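Local coordinates for protein glycerol dehydratase (Clostridium butyricum, PDB 1R9D) that probably catalyses the coenzyme B12-independent dehydration of glycerol to 3-hydroxypropionaldehyde by glycyl radical chemistry, at residues F89-L94 with G128-E133; R81-F86 with N322-E327; P25-E30 with F109-E114. All blocks are in the same frame, centred on the assembly; numbering follows the deposited sequence.

Interaction 1 of 3, residues F89-L94 with G128-E133; sequences FSNKWL and GKTTSE
The carbonyl oxygen of F89 is gripped twice by S132, both donors lying in the carbonyl plane. S132 N donates to F89 O at 3.1 Å, and S132 OG donates to the same oxygen at 2.9 Å. With chi1 at 67°, S132 OG sits between its N and carbonyl carbon, which lets backbone and side chain of one residue converge on a single acceptor.

T130 CB lies 3.3 Å from F89 O, and T130 CG2 reaches N91 ND2, whose own hydrogen bond goes to P87 O. T131 runs beside F89, the two side chains pointing the same way. Its OG1 meets the phenyl ring at the edge, in the ring plane, 3.5 Å from F89 CD2, while H513 and R516 of helix 484-516 also touch T131.

The F89 carbonyl thus docks on the first turn of helix 131-138, which opens with a capping box. E133 N donates to T130 OG1, T130 N donates back to E133 OE2, and T130 OG1 gives its proton to the anti lone pair of E133 OE2 at 2.6 Å. The other carboxylate oxygen, E133 OE1, accepts from G128 N on the syn side, 32° out of plane, tying both oxygens to the turn.

K92 crosses E133 at about a right angle and brings CE to 3.5 Å from E133 OE1; K92 NZ stays 4.4 Å from that oxygen, too far for a salt bridge, though the opposite charges probably attract, and bonds N127 OD1. A water lies between E133 OE2 and N91 ND2, its bond from ND2 weak.

Interaction 2 of 3, residues R81-F86 with N322-E327; sequences RSSQVF and NKVRDE
Two buried loops without regular secondary structure are joined through S83 and N322 in the interior of the PFL-like fold: 81-86, ahead of helix 92-97, meets 322-327, ahead of helix 329-332. The N322 amide reaches the R81 backbone: ND2 donates to R81 O at 3.0 Å in a nearly straight bond (166°). R81 O lies close to the amide plane, whereas ND2 stands above the carbonyl plane, 53° out of it. The other end of this amide, N322 OD1, accepts from K323 N at 2.7 Å, so that bonds at both ends hold the rotation of the group. N322 CB packs 3.2 Å from S82 O, and a water donates to that oxygen while accepting from N322 N.

S83 points at the opposing loop. Its OG, anti to the backbone N (chi1 172°), accepts from V324 N at 3.1 Å and donates to a lone pair of Q84 O at 2.8 Å.

Beyond the contact, R81 NH1 bonds Q767 in the glycine radical family region, and the K323 side chain, whose NZ bonds N279 O, lies about 8 Å from bound glycerol. One hydroxyl and one amide, each giving and accepting, therefore satisfy backbone polar groups buried between irregular loops.

Interaction 3 of 3, residues P25-E30 with F109-E114; sequences PCVESE and FQISEE
P25 and V27 bond to the two backbone polar groups of Q110, one from each side of C26. Q110 N donates to P25 O at 2.9 Å, and V27 N donates to Q110 O at 2.8 Å. C26 and Q110 are brought together, with C26 CB 3.1 Å from Q110 O. F109 CA-H adds a contact to P25 O.

This pattern, in which one residue bonds to the neighbours before and after its partner, is a single parallel beta bridge. It ties the loop between helices 11-22 and 30-40 to the residues leading into helix 113-125.

Apolar side chains pack around the bridge. F109 crosses V27 at about a right angle, V27 CG2 lying 4.0 Å from F109 CB. The ring turns its edge to the C26 carbonyl: C26 O is 3.7 Å from F109 CD2, near the ring plane. I111 CD1 approaches V27 CB at 4.2 Å.

Two waters extend the linkage. One donates to P25 O and accepts from NE2 of Q110, whose chain bends at chi2 (-54°), the torsion that places CD. The second donates to V27 O and accepts from S112 N at 3.1 Å. Farther out, Y336 makes an edge-to-face pair with F109, and K116 and L119 of helix 113-125 touch I111.

In the fold
All three contacts lie on the same side of the chain centre and within the pyruvate formate lyase-like part of the chain. Interactions 2 and 3 are centred 9 Å apart and meet directly: S83 N pairs with C26 O and S83 O with E28 N, probable hydrogen bonds that set 25-30 between 81-86 and 109-114. Interaction 1, its centre 14 Å from that of interaction 2, joins it through helix 92-97, where W93 packs on D326 and L94 on V85; interactions 1 and 3 do not touch. In sequence, interaction 1 nests inside the loop closed by interaction 2, while interaction 3 crosses both, lacing the N-terminal segments to one another and to 322-327, whose K323 side chain lies about 8 Å from bound glycerol.

Interaction 1 of 3, residues F89-L94 with G128-E133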
loop_
_atom_site.group_PDB
_atom_site.type_symbol
_atom_site.label_atom_id
_atom_site.label_comp_id
_atom_site.label_asym_id
_atom_site.label_seq_id
_atom_site.Cartn_x
_atom_site.Cartn_y
_atom_site.Cartn_z
ATOM N N PHE A 89 -6.342 14.005 7.749
ATOM C CA PHE A 89 -6.318 14.535 6.387
ATOM C C PHE A 89 -5.333 15.696 6.266
ATOM O O PHE A 89 -4.519 15.729 5.347
ATOM C CB PHE A 89 -7.729 14.955 5.975
ATOM C CG PHE A 89 -8.736 13.841 6.079
ATOM C CD1 PHE A 89 -9.840 13.955 6.917
ATOM C CD2 PHE A 89 -8.563 12.662 5.354
ATOM C CE1 PHE A 89 -10.760 12.910 7.038
ATOM C CE2 PHE A 89 -9.475 11.612 5.467
ATOM C CZ PHE A 89 -10.576 11.732 6.310
ATOM N N SER A 90 -5.415 16.644 7.196
ATOM C CA SER A 90 -4.506 17.793 7.241
ATOM C C SER A 90 -4.739 18.457 8.591
ATOM O O SER A 90 -5.781 18.257 9.207
ATOM C CB SER A 90 -4.796 18.798 6.118
ATOM O OG SER A 90 -5.991 19.514 6.365
ATOM N N ASN A 91 -3.776 19.240 9.059
ATOM C CA ASN A 91 -3.947 19.902 10.348
ATOM C C ASN A 91 -3.031 21.098 10.544
ATOM O O ASN A 91 -3.270 21.926 11.425
ATOM C CB ASN A 91 -3.727 18.899 11.480
ATOM C CG ASN A 91 -2.356 18.275 11.436
ATOM O OD1 ASN A 91 -1.354 18.919 11.763
ATOM N ND2 ASN A 91 -2.293 17.017 11.007
ATOM N N LYS A 92 -1.987 21.195 9.731
ATOM C CA LYS A 92 -1.059 22.311 9.849
ATOM C C LYS A 92 -1.751 23.650 9.596
ATOM O O LYS A 92 -1.335 24.676 10.132
ATOM C CB LYS A 92 0.120 22.127 8.890
ATOM C CG LYS A 92 1.055 20.984 9.294
ATOM C CD LYS A 92 2.245 20.865 8.356
ATOM C CE LYS A 92 3.078 19.620 8.666
ATOM N NZ LYS A 92 3.591 19.613 10.071
ATOM N N TRP A 93 -2.810 23.645 8.791
ATOM C CA TRP A 93 -3.531 24.885 8.523
ATOM C C TRP A 93 -4.215 25.359 9.807
ATOM O O TRP A 93 -4.280 26.560 10.085
ATOM C CB TRP A 93 -4.585 24.683 7.424
ATOM C CG TRP A 93 -5.698 23.744 7.797
ATOM C CD1 TRP A 93 -5.770 22.405 7.530
ATOM C CD2 TRP A 93 -6.890 24.072 8.519
ATOM N NE1 TRP A 93 -6.935 21.882 8.039
ATOM C CE2 TRP A 93 -7.640 22.884 8.652
ATOM C CE3 TRP A 93 -7.398 25.259 9.068
ATOM C CZ2 TRP A 93 -8.873 22.845 9.312
ATOM C CZ3 TRP A 93 -8.628 25.221 9.724
ATOM C CH2 TRP A 93 -9.350 24.021 9.840
ATOM N N LEU A 94 -4.717 24.404 10.586
ATOM C CA LEU A 94 -5.403 24.707 11.836
ATOM C C LEU A 94 -4.388 25.270 12.820
ATOM O O LEU A 94 -4.650 26.260 13.503
ATOM C CB LEU A 94 -6.029 23.439 12.423
ATOM C CG LEU A 94 -7.374 23.548 13.152
ATOM C CD1 LEU A 94 -7.537 22.351 14.064
ATOM C CD2 LEU A 94 -7.459 24.831 13.952
ATOM N N GLY A 128 3.593 14.684 8.888
ATOM C CA GLY A 128 4.034 13.795 7.828
ATOM C C GLY A 128 3.206 12.533 7.654
ATOM O O GLY A 128 3.491 11.726 6.774
ATOM N N LYS A 129 2.163 12.368 8.459
ATOM C CA LYS A 129 1.347 11.158 8.395
ATOM C C LYS A 129 -0.068 11.324 7.851
ATOM O O LYS A 129 -0.873 10.394 7.922
ATOM C CB LYS A 129 1.278 10.537 9.792
ATOM C CG LYS A 129 2.650 10.314 10.408
ATOM C CD LYS A 129 2.548 9.826 11.839
ATOM C CE LYS A 129 3.929 9.741 12.478
ATOM N NZ LYS A 129 3.834 9.469 13.941
ATOM N N THR A 130 -0.367 12.493 7.298
ATOM C CA THR A 130 -1.697 12.760 6.770
ATOM C C THR A 130 -1.828 12.366 5.304
ATOM O O THR A 130 -0.836 12.082 4.634
ATOM C CB THR A 130 -2.046 14.258 6.876
ATOM O OG1 THR A 130 -1.136 15.013 6.067
ATOM C CG2 THR A 130 -1.945 14.735 8.326
ATOM N N THR A 131 -3.063 12.348 4.817
ATOM C CA THR A 131 -3.314 12.035 3.418
ATOM C C THR A 131 -2.790 13.187 2.551
ATOM O O THR A 131 -2.220 12.954 1.485
ATOM C CB THR A 131 -4.826 11.825 3.137
ATOM O OG1 THR A 131 -5.568 12.962 3.592
ATOM C CG2 THR A 131 -5.337 10.576 3.851
ATOM N N SER A 132 -2.967 14.424 3.020
ATOM C CA SER A 132 -2.503 15.600 2.276
ATOM C C SER A 132 -0.999 15.567 2.004
ATOM O O SER A 132 -0.548 15.873 0.902
ATOM C CB SER A 132 -2.848 16.899 3.027
ATOM O OG SER A 132 -2.127 17.024 4.249
ATOM N N GLU A 133 -0.217 15.179 3.005
ATOM C CA GLU A 133 1.229 15.141 2.823
ATOM C C GLU A 133 1.666 14.057 1.836
ATOM O O GLU A 133 2.580 14.269 1.041
ATOM C CB GLU A 133 1.905 14.990 4.193
ATOM C CG GLU A 133 1.598 16.209 5.074
ATOM C CD GLU A 133 1.930 16.021 6.542
ATOM O OE1 GLU A 133 2.968 16.558 6.992
ATOM O OE2 GLU A 133 1.147 15.341 7.245
HETATM O O HOH W 1 0.418 17.085 9.298
#

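Interaction 2 of 3, residues R81-F86 with N322-E327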
loop_
_atom_site.group_PDB
_atom_site.type_symbol
_atom_site.label_atom_id
_atom_site.label_comp_id
_atom_site.label_asym_id
_atom_site.label_seq_id
_atom_site.Cartn_x
_atom_site.Cartn_y
_atom_site.Cartn_z
ATOM N N ARG A 81 -24.178 23.053 16.320
ATOM C CA ARG A 81 -23.602 23.660 15.127
ATOM C C ARG A 81 -22.090 23.863 15.202
ATOM O O ARG A 81 -21.573 24.885 14.739
ATOM C CB ARG A 81 -24.285 25.009 14.892
ATOM C CG ARG A 81 -24.350 25.453 13.446
ATOM C CD ARG A 81 -24.986 26.828 13.351
ATOM N NE ARG A 81 -25.182 27.246 11.965
ATOM C CZ ARG A 81 -25.543 28.473 11.608
ATOM N NH1 ARG A 81 -25.747 29.401 12.535
ATOM N NH2 ARG A 81 -25.699 28.774 10.323
ATOM N N SER A 82 -21.377 22.895 15.776
ATOM C CA SER A 82 -19.928 23.003 15.903
ATOM C C SER A 82 -19.183 21.931 15.111
ATOM O O SER A 82 -19.803 21.122 14.430
ATOM C CB SER A 82 -19.534 22.962 17.378
ATOM O OG SER A 82 -20.118 24.067 18.052
ATOM N N SER A 83 -17.856 21.930 15.201
ATOM C CA SER A 83 -17.043 20.982 14.439
ATOM C C SER A 83 -15.911 20.283 15.191
ATOM O O SER A 83 -15.213 20.893 16.003
ATOM C CB SER A 83 -16.451 21.708 13.220
ATOM O OG SER A 83 -15.506 20.908 12.523
ATOM N N GLN A 84 -15.737 18.994 14.909
ATOM C CA GLN A 84 -14.650 18.222 15.496
ATOM C C GLN A 84 -13.485 18.433 14.531
ATOM O O GLN A 84 -13.650 19.060 13.477
ATOM C CB GLN A 84 -14.987 16.724 15.560
ATOM C CG GLN A 84 -16.061 16.306 16.568
ATOM C CD GLN A 84 -15.608 16.428 18.019
ATOM O OE1 GLN A 84 -14.416 16.484 18.308
ATOM N NE2 GLN A 84 -16.567 16.452 18.938
ATOM N N VAL A 85 -12.319 17.899 14.880
ATOM C CA VAL A 85 -11.121 18.035 14.059
ATOM C C VAL A 85 -10.723 16.684 13.466
ATOM O O VAL A 85 -10.790 15.656 14.146
ATOM C CB VAL A 85 -9.956 18.598 14.902
ATOM C CG1 VAL A 85 -8.677 18.656 14.080
ATOM C CG2 VAL A 85 -10.321 19.987 15.402
ATOM N N PHE A 86 -10.320 16.697 12.196
ATOM C CA PHE A 86 -9.923 15.485 11.480
ATOM C C PHE A 86 -8.475 15.625 11.008
ATOM O O PHE A 86 -8.202 15.835 9.824
ATOM C CB PHE A 86 -10.873 15.261 10.289
ATOM C CG PHE A 86 -12.295 14.985 10.699
ATOM C CD1 PHE A 86 -13.065 15.973 11.315
ATOM C CD2 PHE A 86 -12.848 13.721 10.529
ATOM C CE1 PHE A 86 -14.355 15.701 11.758
ATOM C CE2 PHE A 86 -14.137 13.436 10.969
ATOM C CZ PHE A 86 -14.895 14.430 11.588
ATOM N N ASN A 322 -21.454 20.661 11.586
ATOM C CA ASN A 322 -20.677 21.753 11.016
ATOM C C ASN A 322 -19.271 21.247 10.729
ATOM O O ASN A 322 -18.892 20.165 11.184
ATOM C CB ASN A 322 -20.620 22.954 11.964
ATOM C CG ASN A 322 -20.444 24.276 11.225
ATOM O OD1 ASN A 322 -19.964 24.311 10.088
ATOM N ND2 ASN A 322 -20.818 25.374 11.877
ATOM N N LYS A 323 -18.496 22.040 9.995
ATOM C CA LYS A 323 -17.146 21.656 9.596
ATOM C C LYS A 323 -16.233 22.862 9.415
ATOM O O LYS A 323 -16.447 23.676 8.522
ATOM C CB LYS A 323 -17.229 20.868 8.280
ATOM C CG LYS A 323 -15.902 20.600 7.570
ATOM C CD LYS A 323 -16.163 19.877 6.242
ATOM C CE LYS A 323 -14.886 19.561 5.487
ATOM N NZ LYS A 323 -15.197 18.823 4.223
ATOM N N VAL A 324 -15.205 22.976 10.253
ATOM C CA VAL A 324 -14.270 24.087 10.142
ATOM C C VAL A 324 -13.278 23.814 9.003
ATOM O O VAL A 324 -12.826 22.680 8.813
ATOM C CB VAL A 324 -13.502 24.311 11.475
ATOM C CG1 VAL A 324 -12.625 23.104 11.790
ATOM C CG2 VAL A 324 -12.671 25.579 11.387
ATOM N N ARG A 325 -12.966 24.855 8.233
ATOM C CA ARG A 325 -12.039 24.747 7.107
ATOM C C ARG A 325 -11.025 25.884 7.178
ATOM O O ARG A 325 -11.279 26.900 7.826
ATOM C CB ARG A 325 -12.796 24.856 5.774
ATOM C CG ARG A 325 -13.967 23.900 5.606
ATOM C CD ARG A 325 -14.536 23.995 4.187
ATOM N NE ARG A 325 -15.625 23.047 3.944
ATOM C CZ ARG A 325 -16.873 23.197 4.378
ATOM N NH1 ARG A 325 -17.218 24.265 5.086
ATOM N NH2 ARG A 325 -17.780 22.271 4.102
ATOM N N ASP A 326 -9.888 25.727 6.502
ATOM C CA ASP A 326 -8.870 26.772 6.507
ATOM C C ASP A 326 -9.457 28.053 5.902
ATOM O O ASP A 326 -10.483 28.008 5.211
ATOM C CB ASP A 326 -7.626 26.335 5.724
ATOM C CG ASP A 326 -7.904 26.129 4.247
ATOM O OD1 ASP A 326 -8.321 25.014 3.863
ATOM O OD2 ASP A 326 -7.705 27.091 3.478
ATOM N N GLU A 327 -8.806 29.185 6.153
ATOM C CA GLU A 327 -9.311 30.473 5.674
ATOM C C GLU A 327 -9.502 30.637 4.175
ATOM O O GLU A 327 -10.400 31.364 3.746
ATOM C CB GLU A 327 -8.454 31.628 6.216
ATOM C CG GLU A 327 -6.963 31.472 6.049
ATOM C CD GLU A 327 -6.195 32.588 6.747
ATOM O OE1 GLU A 327 -6.557 32.939 7.893
ATOM O OE2 GLU A 327 -5.230 33.111 6.156
HETATM O O HOH W 2 -20.365 18.594 13.727
#

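Interaction 3 of 3, residues P25-E30 with F109-E114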
loop_
_atom_site.group_PDB
_atom_site.type_symbol
_atom_site.label_atom_id
_atom_site.label_comp_id
_atom_site.label_asym_id
_atom_site.label_seq_id
_atom_site.Cartn_x
_atom_site.Cartn_y
_atom_site.Cartn_z
ATOM N N PRO A 25 -20.911 28.564 17.094
ATOM C CA PRO A 25 -20.054 27.581 16.422
ATOM C C PRO A 25 -18.621 27.590 16.936
ATOM O O PRO A 25 -17.986 28.638 17.005
ATOM C CB PRO A 25 -20.152 27.991 14.954
ATOM C CG PRO A 25 -21.558 28.484 14.855
ATOM C CD PRO A 25 -21.671 29.347 16.101
ATOM N N CYS A 26 -18.115 26.416 17.298
ATOM C CA CYS A 26 -16.752 26.314 17.791
ATOM C C CYS A 26 -16.065 25.054 17.289
ATOM O O CYS A 26 -16.677 24.215 16.626
ATOM C CB CYS A 26 -16.737 26.311 19.321
ATOM S SG CYS A 26 -17.414 24.804 20.049
ATOM N N VAL A 27 -14.784 24.946 17.617
ATOM C CA VAL A 27 -13.966 23.804 17.243
ATOM C C VAL A 27 -13.666 23.029 18.519
ATOM O O VAL A 27 -13.097 23.579 19.467
ATOM C CB VAL A 27 -12.636 24.257 16.619
ATOM C CG1 VAL A 27 -11.767 23.044 16.300
ATOM C CG2 VAL A 27 -12.906 25.068 15.364
ATOM N N GLU A 28 -14.068 21.763 18.549
ATOM C CA GLU A 28 -13.834 20.922 19.713
ATOM C C GLU A 28 -12.669 19.981 19.432
ATOM O O GLU A 28 -12.365 19.688 18.272
ATOM C CB GLU A 28 -15.125 20.175 20.074
ATOM C CG GLU A 28 -16.145 21.119 20.731
ATOM C CD GLU A 28 -17.511 20.504 20.986
ATOM O OE1 GLU A 28 -17.631 19.261 21.003
ATOM O OE2 GLU A 28 -18.472 21.282 21.192
ATOM N N SER A 29 -12.003 19.519 20.490
ATOM C CA SER A 29 -10.835 18.662 20.317
ATOM C C SER A 29 -10.958 17.186 20.695
ATOM O O SER A 29 -10.035 16.413 20.443
ATOM C CB SER A 29 -9.646 19.271 21.069
ATOM O OG SER A 29 -9.951 19.446 22.443
ATOM N N GLU A 30 -12.079 16.788 21.288
ATOM C CA GLU A 30 -12.262 15.396 21.691
ATOM C C GLU A 30 -11.895 14.374 20.608
ATOM O O GLU A 30 -11.058 13.493 20.832
ATOM C CB GLU A 30 -13.705 15.150 22.137
ATOM C CG GLU A 30 -14.033 15.561 23.577
ATOM C CD GLU A 30 -14.051 17.064 23.793
ATOM O OE1 GLU A 30 -14.414 17.800 22.850
ATOM O OE2 GLU A 30 -13.720 17.507 24.918
ATOM N N PHE A 109 -15.362 30.850 14.031
ATOM C CA PHE A 109 -15.416 29.723 14.953
ATOM C C PHE A 109 -14.715 30.105 16.250
ATOM O O PHE A 109 -13.715 30.825 16.237
ATOM C CB PHE A 109 -14.720 28.481 14.380
ATOM C CG PHE A 109 -15.555 27.704 13.404
ATOM C CD1 PHE A 109 -15.583 28.049 12.056
ATOM C CD2 PHE A 109 -16.301 26.613 13.831
ATOM C CE1 PHE A 109 -16.341 27.314 11.151
ATOM C CE2 PHE A 109 -17.063 25.871 12.934
ATOM C CZ PHE A 109 -17.082 26.223 11.591
ATOM N N GLN A 110 -15.252 29.623 17.362
ATOM C CA GLN A 110 -14.660 29.880 18.669
ATOM C C GLN A 110 -13.834 28.643 19.016
ATOM O O GLN A 110 -14.081 27.562 18.488
ATOM C CB GLN A 110 -15.753 30.067 19.728
ATOM C CG GLN A 110 -16.813 31.102 19.377
ATOM C CD GLN A 110 -16.215 32.449 19.028
ATOM O OE1 GLN A 110 -15.455 33.021 19.809
ATOM N NE2 GLN A 110 -16.555 32.963 17.848
ATOM N N ILE A 111 -12.847 28.805 19.890
ATOM C CA ILE A 111 -12.030 27.677 20.319
ATOM C C ILE A 111 -11.396 28.025 21.662
ATOM O O ILE A 111 -10.759 29.069 21.811
ATOM C CB ILE A 111 -10.942 27.315 19.272
ATOM C CG1 ILE A 111 -10.220 26.033 19.706
ATOM C CG2 ILE A 111 -9.968 28.468 19.091
ATOM C CD1 ILE A 111 -9.218 25.509 18.697
ATOM N N SER A 112 -11.596 27.150 22.642
ATOM C CA SER A 112 -11.078 27.366 23.991
ATOM C C SER A 112 -9.563 27.259 24.087
ATOM O O SER A 112 -8.913 26.642 23.240
ATOM C CB SER A 112 -11.711 26.366 24.953
ATOM O OG SER A 112 -11.321 25.043 24.626
ATOM N N GLU A 113 -9.005 27.866 25.131
ATOM C CA GLU A 113 -7.567 27.829 25.354
ATOM C C GLU A 113 -7.136 26.404 25.666
ATOM O O GLU A 113 -6.023 25.998 25.340
ATOM C CB GLU A 113 -7.180 28.761 26.507
ATOM C CG GLU A 113 -7.352 30.234 26.176
ATOM C CD GLU A 113 -6.550 30.646 24.956
ATOM O OE1 GLU A 113 -5.305 30.528 24.993
ATOM O OE2 GLU A 113 -7.162 31.084 23.958
ATOM N N GLU A 114 -8.028 25.650 26.301
ATOM C CA GLU A 114 -7.750 24.259 26.639
ATOM C C GLU A 114 -7.588 23.444 25.358
ATOM O O GLU A 114 -6.688 22.614 25.246
ATOM C CB GLU A 114 -8.892 23.675 27.473
ATOM C CG GLU A 114 -10.262 24.188 27.062
ATOM C CD GLU A 114 -11.377 23.181 27.282
ATOM O OE1 GLU A 114 -11.413 22.553 28.366
ATOM O OE2 GLU A 114 -12.225 23.027 26.371
HETATM O O HOH W 3 -18.551 31.307 16.558
HETATM O O HOH W 4 -12.951 24.427 22.123
#